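PDB 3KMI: putative membrane protein COG4129 from Clostridium difficile, which is of unproven function but may export aromatic acids, as its family name suggests, this chain being the helical C-terminal domain of the longer membrane protein. Local coordinates for residues I80-S83 with Q84-I87; Y41-D44 with L45-L48; K165-L168 with V169-H173; S109-I112 with H113-Y117. All coordinates share one frame; numbering follows the deposited sequence.

Interaction 1: residues I80-S83 with Q84-I87; sequences IIKS and QRDI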
loop_
_atom_site.group_PDB
_atom_site.type_symbol
_atom_site.label_atom_id
_atom_site.label_comp_id
_atom_site.label_asym_id
_atom_site.label_seq_id
_atom_site.Cartn_x
_atom_site.Cartn_y
_atom_site.Cartn_z
ATOM N N ILE A 80 -0.653 7.208 10.901
ATOM C CA ILE A 80 0.414 7.371 9.908
ATOM C C ILE A 80 1.567 6.378 10.159
ATOM O O ILE A 80 2.068 5.712 9.230
ATOM C CB ILE A 80 0.975 8.797 9.916
ATOM C CG1 ILE A 80 -0.145 9.820 9.651
ATOM C CG2 ILE A 80 2.092 8.936 8.901
ATOM C CD1 ILE A 80 0.308 11.298 9.947
ATOM N N ILE A 81 1.969 6.250 11.409
ATOM C CA ILE A 81 3.032 5.280 11.737
ATOM C C ILE A 81 2.603 3.836 11.402
ATOM O O ILE A 81 3.386 3.040 10.868
ATOM C CB ILE A 81 3.474 5.426 13.204
ATOM C CG1 ILE A 81 3.999 6.852 13.457
ATOM C CG2 ILE A 81 4.507 4.349 13.611
ATOM C CD1 ILE A 81 5.339 7.175 12.748
ATOM N N LYS A 82 1.373 3.491 11.738
ATOM C CA LYS A 82 0.859 2.159 11.394
ATOM C C LYS A 82 0.853 1.930 9.873
ATOM O O LYS A 82 1.238 0.840 9.406
ATOM C CB LYS A 82 -0.540 2.007 11.959
ATOM C CG LYS A 82 -0.534 1.627 13.432
ATOM C CD LYS A 82 -1.951 1.856 14.020
ATOM C CE LYS A 82 -2.923 0.929 13.374
ATOM N NZ LYS A 82 -4.324 1.266 13.697
ATOM N N SER A 83 0.434 2.948 9.122
ATOM C CA SER A 83 0.506 2.948 7.645
ATOM C C SER A 83 1.943 2.766 7.101
ATOM O O SER A 83 2.165 2.054 6.106
ATOM C CB SER A 83 -0.044 4.257 7.119
ATOM O OG SER A 83 -1.445 4.240 7.112
ATOM N N GLN A 84 2.904 3.426 7.742
ATOM C CA GLN A 84 4.337 3.270 7.375
ATOM C C GLN A 84 4.789 1.853 7.677
ATOM O O GLN A 84 5.515 1.286 6.891
ATOM C CB GLN A 84 5.259 4.239 8.134
ATOM C CG GLN A 84 4.951 5.743 7.870
ATOM C CD GLN A 84 5.264 6.131 6.415
ATOM O OE1 GLN A 84 4.681 5.582 5.471
ATOM N NE2 GLN A 84 6.180 7.074 6.234
ATOM N N ARG A 85 4.411 1.329 8.853
ATOM C CA ARG A 85 4.765 -0.046 9.250
ATOM C C ARG A 85 4.230 -1.055 8.199
ATOM O O ARG A 85 4.955 -1.974 7.793
ATOM C CB ARG A 85 4.223 -0.361 10.673
ATOM C CG ARG A 85 4.635 -1.758 11.227
ATOM C CD ARG A 85 3.663 -2.904 10.784
ATOM N NE ARG A 85 2.268 -2.445 10.857
ATOM C CZ ARG A 85 1.596 -2.220 11.976
ATOM N NH1 ARG A 85 2.135 -2.461 13.181
ATOM N NH2 ARG A 85 0.349 -1.779 11.888
ATOM N N ASP A 86 2.960 -0.922 7.818
ATOM C CA ASP A 86 2.402 -1.763 6.761
ATOM C C ASP A 86 3.208 -1.688 5.435
ATOM O O ASP A 86 3.415 -2.706 4.772
ATOM C CB ASP A 86 0.918 -1.411 6.494
ATOM C CG ASP A 86 -0.011 -1.828 7.646
ATOM O OD1 ASP A 86 0.454 -2.483 8.603
ATOM O OD2 ASP A 86 -1.201 -1.452 7.634
ATOM N N ILE A 87 3.613 -0.483 5.051
ATOM C CA ILE A 87 4.351 -0.275 3.778
ATOM C C ILE A 87 5.736 -0.923 3.896
ATOM O O ILE A 87 6.231 -1.513 2.930
ATOM C CB ILE A 87 4.479 1.222 3.448
ATOM C CG1 ILE A 87 3.139 1.806 2.984
ATOM C CG2 ILE A 87 5.570 1.510 2.350
ATOM C CD1 ILE A 87 3.132 3.352 3.024
#

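Interaction 2: residues Y41-D44 with L45-L48; sequences YSRD and LYTL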
loop_
_atom_site.group_PDB
_atom_site.type_symbol
_atom_site.label_atom_id
_atom_site.label_comp_id
_atom_site.label_asym_id
_atom_site.label_seq_id
_atom_site.Cartn_x
_atom_site.Cartn_y
_atom_site.Cartn_z
ATOM N N TYR A 41 16.119 -6.917 10.246
ATOM C CA TYR A 41 14.733 -6.609 9.871
ATOM C C TYR A 41 13.742 -7.143 10.893
ATOM O O TYR A 41 12.860 -6.390 11.367
ATOM C CB TYR A 41 14.357 -7.158 8.485
ATOM C CG TYR A 41 12.886 -6.958 8.181
ATOM C CD1 TYR A 41 12.407 -5.738 7.631
ATOM C CD2 TYR A 41 11.971 -7.975 8.405
ATOM C CE1 TYR A 41 11.061 -5.547 7.362
ATOM C CE2 TYR A 41 10.605 -7.781 8.127
ATOM C CZ TYR A 41 10.166 -6.579 7.605
ATOM O OH TYR A 41 8.815 -6.441 7.338
ATOM N N SER A 42 13.894 -8.410 11.269
ATOM C CA SER A 42 12.896 -9.051 12.107
ATOM C C SER A 42 12.848 -8.444 13.491
ATOM O O SER A 42 11.776 -8.083 14.005
ATOM C CB SER A 42 13.175 -10.546 12.228
ATOM O OG SER A 42 12.678 -11.185 11.072
ATOM N N ARG A 43 14.026 -8.376 14.100
ATOM C CA ARG A 43 14.185 -7.765 15.406
ATOM C C ARG A 43 13.696 -6.332 15.381
ATOM O O ARG A 43 12.981 -5.900 16.284
ATOM C CB ARG A 43 15.665 -7.830 15.840
ATOM C CG ARG A 43 15.982 -7.125 17.160
ATOM C CD ARG A 43 15.122 -7.667 18.302
ATOM N NE ARG A 43 15.344 -9.094 18.554
ATOM C CZ ARG A 43 14.380 -9.981 18.812
ATOM N NH1 ARG A 43 13.096 -9.608 18.837
ATOM N NH2 ARG A 43 14.703 -11.250 19.034
ATOM N N ASP A 44 14.039 -5.602 14.328
ATOM C CA ASP A 44 13.718 -4.168 14.289
ATOM C C ASP A 44 12.241 -3.889 14.069
ATOM O O ASP A 44 11.686 -2.927 14.614
ATOM C CB ASP A 44 14.544 -3.468 13.222
ATOM C CG ASP A 44 16.054 -3.425 13.564
ATOM O OD1 ASP A 44 16.416 -3.527 14.763
ATOM O OD2 ASP A 44 16.870 -3.268 12.621
ATOM N N LEU A 45 11.601 -4.719 13.247
ATOM C CA LEU A 45 10.152 -4.688 13.084
ATOM C C LEU A 45 9.384 -5.042 14.353
ATOM O O LEU A 45 8.422 -4.369 14.706
ATOM C CB LEU A 45 9.717 -5.610 11.936
ATOM C CG LEU A 45 8.198 -5.758 11.759
ATOM C CD1 LEU A 45 7.553 -4.404 11.301
ATOM C CD2 LEU A 45 7.892 -6.874 10.751
ATOM N N TYR A 46 9.808 -6.089 15.046
ATOM C CA TYR A 46 9.229 -6.393 16.333
ATOM C C TYR A 46 9.342 -5.238 17.328
ATOM O O TYR A 46 8.402 -4.950 18.030
ATOM C CB TYR A 46 9.874 -7.643 16.933
ATOM C CG TYR A 46 9.231 -8.003 18.241
ATOM C CD1 TYR A 46 7.897 -8.445 18.287
ATOM C CD2 TYR A 46 9.926 -7.858 19.448
ATOM C CE1 TYR A 46 7.292 -8.792 19.514
ATOM C CE2 TYR A 46 9.318 -8.196 20.682
ATOM C CZ TYR A 46 8.003 -8.664 20.697
ATOM O OH TYR A 46 7.398 -8.992 21.893
ATOM N N THR A 47 10.490 -4.581 17.390
ATOM C CA THR A 47 10.669 -3.452 18.312
ATOM C C THR A 47 9.681 -2.318 17.964
ATOM O O THR A 47 9.035 -1.708 18.839
ATOM C CB THR A 47 12.120 -2.877 18.219
ATOM O OG1 THR A 47 13.072 -3.900 18.517
ATOM C CG2 THR A 47 12.318 -1.639 19.135
ATOM N N LEU A 48 9.587 -2.017 16.684
ATOM C CA LEU A 48 8.658 -0.996 16.201
ATOM C C LEU A 48 7.215 -1.386 16.486
ATOM O O LEU A 48 6.447 -0.550 16.962
ATOM C CB LEU A 48 8.853 -0.738 14.718
ATOM C CG LEU A 48 7.721 0.006 13.979
ATOM C CD1 LEU A 48 7.769 1.457 14.391
ATOM C CD2 LEU A 48 7.913 -0.105 12.470
HETATM O O HOH W 1 12.682 -6.406 19.889
HETATM O O HOH W 2 15.422 -3.373 17.281
#

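Interaction 3: residues K165-L168 with V169-H173; sequences KQFL and VNRKH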
loop_
_atom_site.group_PDB
_atom_site.type_symbol
_atom_site.label_atom_id
_atom_site.label_comp_id
_atom_site.label_asym_id
_atom_site.label_seq_id
_atom_site.Cartn_x
_atom_site.Cartn_y
_atom_site.Cartn_z
ATOM N N LYS A 165 6.372 5.721 -2.834
ATOM C CA LYS A 165 5.673 6.986 -3.050
ATOM C C LYS A 165 4.748 7.253 -1.869
ATOM O O LYS A 165 4.726 8.350 -1.327
ATOM C CB LYS A 165 4.872 6.978 -4.360
ATOM C CG LYS A 165 4.334 8.341 -4.758
ATOM C CD LYS A 165 3.602 8.249 -6.105
ATOM C CE LYS A 165 3.091 9.589 -6.578
ATOM N NZ LYS A 165 2.537 9.419 -7.932
ATOM N N GLN A 166 3.977 6.243 -1.481
ATOM C CA GLN A 166 3.086 6.413 -0.329
ATOM C C GLN A 166 3.865 6.619 0.962
ATOM O O GLN A 166 3.463 7.423 1.767
ATOM C CB GLN A 166 2.091 5.275 -0.170
ATOM C CG GLN A 166 0.970 5.710 0.819
ATOM C CD GLN A 166 0.225 7.015 0.382
ATOM O OE1 GLN A 166 -0.231 7.148 -0.768
ATOM N NE2 GLN A 166 0.086 7.957 1.317
ATOM N N PHE A 167 4.991 5.916 1.144
ATOM C CA PHE A 167 5.882 6.185 2.282
ATOM C C PHE A 167 6.304 7.662 2.390
ATOM O O PHE A 167 6.272 8.266 3.480
ATOM C CB PHE A 167 7.141 5.298 2.202
ATOM C CG PHE A 167 8.009 5.388 3.423
ATOM C CD1 PHE A 167 7.839 4.482 4.466
ATOM C CD2 PHE A 167 8.970 6.413 3.547
ATOM C CE1 PHE A 167 8.604 4.546 5.583
ATOM C CE2 PHE A 167 9.736 6.512 4.671
ATOM C CZ PHE A 167 9.565 5.564 5.706
ATOM N N LEU A 168 6.664 8.264 1.264
ATOM C CA LEU A 168 7.122 9.651 1.273
ATOM C C LEU A 168 5.968 10.611 1.506
ATOM O O LEU A 168 6.146 11.623 2.169
ATOM C CB LEU A 168 7.870 10.024 -0.024
ATOM C CG LEU A 168 9.249 9.364 -0.219
ATOM C CD1 LEU A 168 9.725 9.459 -1.693
ATOM C CD2 LEU A 168 10.335 9.947 0.745
ATOM N N VAL A 169 4.784 10.269 0.995
ATOM C CA VAL A 169 3.597 11.099 1.211
ATOM C C VAL A 169 3.275 11.097 2.695
ATOM O O VAL A 169 2.925 12.155 3.265
ATOM C CB VAL A 169 2.393 10.613 0.373
ATOM C CG1 VAL A 169 1.070 11.287 0.824
ATOM C CG2 VAL A 169 2.672 10.839 -1.114
ATOM N N ASN A 170 3.386 9.912 3.292
ATOM C CA ASN A 170 3.138 9.701 4.720
ATOM C C ASN A 170 4.150 10.443 5.591
ATOM O O ASN A 170 3.789 11.053 6.603
ATOM C CB ASN A 170 3.154 8.195 5.094
ATOM C CG ASN A 170 1.876 7.467 4.691
ATOM O OD1 ASN A 170 0.866 8.089 4.416
ATOM N ND2 ASN A 170 1.924 6.135 4.647
ATOM N N ARG A 171 5.417 10.402 5.208
ATOM C CA ARG A 171 6.456 11.022 6.034
ATOM C C ARG A 171 6.291 12.552 5.981
ATOM O O ARG A 171 6.480 13.230 6.984
ATOM C CB ARG A 171 7.855 10.572 5.615
ATOM C CG ARG A 171 8.976 11.209 6.482
ATOM C CD ARG A 171 10.189 10.349 6.557
ATOM N NE ARG A 171 10.028 9.218 7.465
ATOM C CZ ARG A 171 11.012 8.418 7.853
ATOM N NH1 ARG A 171 12.268 8.637 7.436
ATOM N NH2 ARG A 171 10.756 7.421 8.713
ATOM N N LYS A 172 5.899 13.057 4.815
ATOM C CA LYS A 172 5.620 14.472 4.625
ATOM C C LYS A 172 4.410 14.921 5.450
ATOM O O LYS A 172 4.451 15.994 6.058
ATOM C CB LYS A 172 5.462 14.759 3.139
ATOM C CG LYS A 172 5.481 16.205 2.749
ATOM C CD LYS A 172 5.645 16.288 1.247
ATOM C CE LYS A 172 5.593 17.723 0.803
ATOM N NZ LYS A 172 4.234 18.027 0.336
ATOM N N HIS A 173 3.364 14.092 5.472
ATOM C CA HIS A 173 2.150 14.357 6.244
ATOM C C HIS A 173 2.455 14.457 7.739
ATOM O O HIS A 173 2.016 15.399 8.402
ATOM C CB HIS A 173 1.085 13.275 5.990
ATOM C CG HIS A 173 0.039 13.662 4.985
ATOM N ND1 HIS A 173 -0.107 13.018 3.773
ATOM C CD2 HIS A 173 -0.924 14.614 5.021
ATOM C CE1 HIS A 173 -1.104 13.563 3.101
ATOM N NE2 HIS A 173 -1.621 14.530 3.838
#

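Interaction 4: residues S109-I112 with H113-Y117; sequences SAFI and HKIGY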
loop_
_atom_site.group_PDB
_atom_site.type_symbol
_atom_site.label_atom_id
_atom_site.label_comp_id
_atom_site.label_asym_id
_atom_site.label_seq_id
_atom_site.Cartn_x
_atom_site.Cartn_y
_atom_site.Cartn_z
ATOM N N SER A 109 18.251 0.759 -3.793
ATOM C CA SER A 109 18.781 0.628 -2.459
ATOM C C SER A 109 19.442 1.932 -1.952
ATOM O O SER A 109 19.200 2.351 -0.813
ATOM C CB SER A 109 19.794 -0.499 -2.432
ATOM O OG SER A 109 20.415 -0.553 -1.174
ATOM N N ALA A 110 20.231 2.585 -2.807
ATOM C CA ALA A 110 20.845 3.869 -2.453
ATOM C C ALA A 110 19.763 4.903 -2.121
ATOM O O ALA A 110 19.878 5.651 -1.149
ATOM C CB ALA A 110 21.750 4.369 -3.602
ATOM N N PHE A 111 18.705 4.913 -2.909
ATOM C CA PHE A 111 17.599 5.884 -2.719
ATOM C C PHE A 111 16.860 5.647 -1.378
ATOM O O PHE A 111 16.531 6.600 -0.658
ATOM C CB PHE A 111 16.639 5.832 -3.919
ATOM C CG PHE A 111 15.476 6.806 -3.831
ATOM C CD1 PHE A 111 15.697 8.178 -3.685
ATOM C CD2 PHE A 111 14.167 6.347 -3.945
ATOM C CE1 PHE A 111 14.600 9.086 -3.611
ATOM C CE2 PHE A 111 13.076 7.232 -3.878
ATOM C CZ PHE A 111 13.301 8.604 -3.694
ATOM N N ILE A 112 16.626 4.383 -1.033
ATOM C CA ILE A 112 16.033 4.028 0.243
ATOM C C ILE A 112 16.942 4.408 1.437
ATOM O O ILE A 112 16.455 4.882 2.458
ATOM C CB ILE A 112 15.641 2.505 0.314
ATOM C CG1 ILE A 112 14.565 2.208 -0.744
ATOM C CG2 ILE A 112 15.137 2.172 1.717
ATOM C CD1 ILE A 112 14.295 0.718 -1.023
ATOM N N HIS A 113 18.242 4.174 1.316
ATOM C CA HIS A 113 19.202 4.690 2.323
ATOM C C HIS A 113 19.127 6.196 2.473
ATOM O O HIS A 113 19.172 6.724 3.588
ATOM C CB HIS A 113 20.652 4.320 1.989
ATOM C CG HIS A 113 21.038 2.932 2.405
ATOM N ND1 HIS A 113 21.501 1.989 1.514
ATOM C CD2 HIS A 113 21.057 2.331 3.621
ATOM C CE1 HIS A 113 21.755 0.860 2.155
ATOM N NE2 HIS A 113 21.486 1.038 3.433
ATOM N N LYS A 114 19.049 6.890 1.347
ATOM C CA LYS A 114 18.978 8.333 1.352
ATOM C C LYS A 114 17.741 8.736 2.134
ATOM O O LYS A 114 17.789 9.609 3.017
ATOM C CB LYS A 114 18.950 8.891 -0.076
ATOM C CG LYS A 114 18.815 10.412 -0.157
ATOM C CD LYS A 114 18.794 10.848 -1.603
ATOM C CE LYS A 114 18.832 12.361 -1.788
ATOM N NZ LYS A 114 18.903 12.646 -3.259
ATOM N N ILE A 115 16.632 8.101 1.817
ATOM C CA ILE A 115 15.372 8.375 2.525
ATOM C C ILE A 115 15.537 8.091 4.041
ATOM O O ILE A 115 15.152 8.902 4.897
ATOM C CB ILE A 115 14.174 7.564 1.948
ATOM C CG1 ILE A 115 13.866 7.947 0.477
ATOM C CG2 ILE A 115 12.934 7.744 2.875
ATOM C CD1 ILE A 115 12.787 7.031 -0.225
ATOM N N GLY A 116 16.077 6.934 4.373
ATOM C CA GLY A 116 16.198 6.553 5.767
ATOM C C GLY A 116 17.026 7.523 6.595
ATOM O O GLY A 116 16.766 7.697 7.792
ATOM N N TYR A 117 18.030 8.159 5.983
ATOM C CA TYR A 117 18.985 9.019 6.729
ATOM C C TYR A 117 18.764 10.517 6.637
ATOM O O TYR A 117 19.472 11.288 7.309
ATOM C CB TYR A 117 20.443 8.705 6.310
ATOM C CG TYR A 117 20.908 7.384 6.881
ATOM C CD1 TYR A 117 21.254 7.279 8.235
ATOM C CD2 TYR A 117 20.965 6.250 6.101
ATOM C CE1 TYR A 117 21.647 6.074 8.783
ATOM C CE2 TYR A 117 21.372 5.049 6.643
ATOM C CZ TYR A 117 21.702 4.972 7.971
ATOM O OH TYR A 117 22.133 3.774 8.494
HETATM O O HOH W 3 22.802 0.612 -1.026
#

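Interaction 1: residues I80-S83 with Q84-I87
Residues 80-87 form about two turns of helix 68-95, in which the backbone N-H groups of Gln84, Arg85, Asp86 and Ile87 bond back to the carbonyls of Ile80, Ile81, Lys82 and Ser83, the usual i to i+4 pattern of an alpha helix. Lys82 and Arg85 lie side by side and point the same way. The methylene CG of Lys82 touches Arg85 NH2 at 3.8 Å, and Lys82 CA sits over one face of the guanidinium. Their charged ends stay apart, with Lys82 NZ 5.9 Å from Arg85 NH2. Arg85 has CG anti to its own N (chi1 -176°), and bends at chi2 and chi3 swing the guanidinium across toward Lys82. There NE forms a salt bridge with Asp86 OD1 at 2.9 Å. The carboxylate is met on its anti side and out of its plane. NH1 is held by Asn49, so the guanidinium is gripped from two residues. Lys82 NZ makes a salt bridge to Asp79 of the second subunit. Gln84 lays CG 3.2 Å from Ile80 O. The bend at chi2 sends its amide to Asn170 and to the carbonyl of Phe167. One side of these turns faces into the helical bundle. Gln84 and Ile87 face helix 148-176, Ile81 packs on helices 7-33 and 41-61, and Arg85 lies against helix 41-61.

Interaction 2: residues Y41-D44 with L45-L48
Tyr41 and Leu45 make the close-packed side of the first two turns of helix 41-61. The two side chains run side by side. Leu45 CD2 meets the far end of the tyrosine, 3.6 Å from Tyr41 OH and 3.9 Å from Tyr41 CE2, while Leu45 CB lies over one face of the ring. Tyr41 also stacks on Tyr92, and helix 68-95 covers Leu45 and Leu48 with Arg85. This is an amphipathic helix of a helical bundle: one side is turned to helices 7-33 and 68-95, the other to solvent. Thr47 lies between the two sides. Its chi1 of -58° sets OG1 beside the backbone N, and both atoms donate to Arg43 O, each at 3.0 Å, from opposite faces of the carbonyl plane. Thr47 OG1 also accepts from two waters. One of them bridges to Asp44 OD1, with 2.7 Å between this water and each of Thr47 OG1 and Asp44 OD1. The other reaches Arg43 NH1 only weakly. The looser, exposed side is that of Arg43 and Tyr46. These lie alongside each other, with Tyr46 CD2 at the edge of the guanidinium, 3.7 Å from Arg43 NH1, and the two planes 76° apart.

Interaction 3: residues K165-L168 with V169-H173
Gln166 and Asn170 supply the polar side-chain bond across this turn of helix 148-176. Gln166 NE2 donates to Asn170 OD1 at 3.2 Å, with an N-H...O angle of 160°. The acceptor lies in the amide plane of Gln166, but the donor stands above the carbonyl plane of Asn170, 59° out of it. A bend at chi2 turns Gln166 forward, toward the next turn, to make this bond. Asn170 ND2 bonds to Gln84 on helix 68-95. Among the backbone bonds, the N-H groups of Val169, Asn170, Arg171 and Lys172 reach the carbonyls four residues earlier.

Packing contacts are of two kinds. Val169 CG1 touches Gln166 NE2 at 3.5 Å, and Val169 CG2 lies 3.2 Å from Lys165 O. Phe167 and Arg171 run alongside each other, with Phe167 CZ over one face of the guanidinium, 3.7 Å from Arg171 NH2. The ring and guanidinium planes are 55° apart, so they do not stack flat. Arg171 NH2 bonds to Ser22 on helix 7-33.

Buried Asn170 and Arg171 therefore have polar partners on other helices, and the side-chain hydrogen bond from Gln166 and the contact with the Phe167 ring hold them from within their own helix.

Interaction 4: residues S109-I112 with H113-Y117
His113 and Ser109 meet one turn apart near the C-terminal end of helix 103-117. His113 N bonds to Ser109 O at 3.0 Å, and the imidazole lies beside the serine. A water sits at the edge of the ring, near its plane. It donates to Ser109 OG at 2.7 Å and is 3.2 Å from His113 ND1. Both side chains are also held by helix 7-33: Ser109 OG bonds to Ala29 O and His113 NE2 to Asp30. Ser109 has OG anti to its own N (chi1 174°), on the side of the histidine.

Lys114 follows with its N bonded to Ala110 O. Its extended chain leads away to a salt bridge with Glu131 of helix 124-140. The helix is thus one member of an all-helical bundle, with polar links on two flanks and apolar packing between them.

Ile115 makes that packing. Its CD1 lies over one face of the Phe111 ring in a CH-pi contact, 4.0 Å from the ring centroid and offset toward the rim. The nearest ring atom is Phe111 CE2, 3.7 Å from Ile115 CD1. Ile115 CG1 also lies close to Phe111 O, at 3.2 Å. Phe111 continues onto Leu128 and Leu132, and Ile115 onto Phe167 and Leu168.

Gly116 N bonds to Ile112 O at 2.8 Å. Tyr117 closes the helix, its N bonded to His113 O at 3.0 Å.

How the interactions relate
Along the chain the order is interaction 2, interaction 1, interaction 4 and interaction 3, on helices 41-61, 68-95, 103-117 and 148-176. All lie in the one helical C-terminal domain. Interactions 1 and 3 have centres about 10 Å apart and touch through the Gln84 amide, which probably bonds to both Asn170 and Phe167. Interactions 3 and 4, with centres about 14 Å apart, meet by packing of Phe167 and Leu168 on Ile115. Interaction 2 touches interaction 1 where Leu45 and Leu48 pack on Arg85. Interactions 2 and 3 do not touch; their centres are about 21 Å apart. The contacts thus form a chain across the bundle, joining four helices by polar and apolar links.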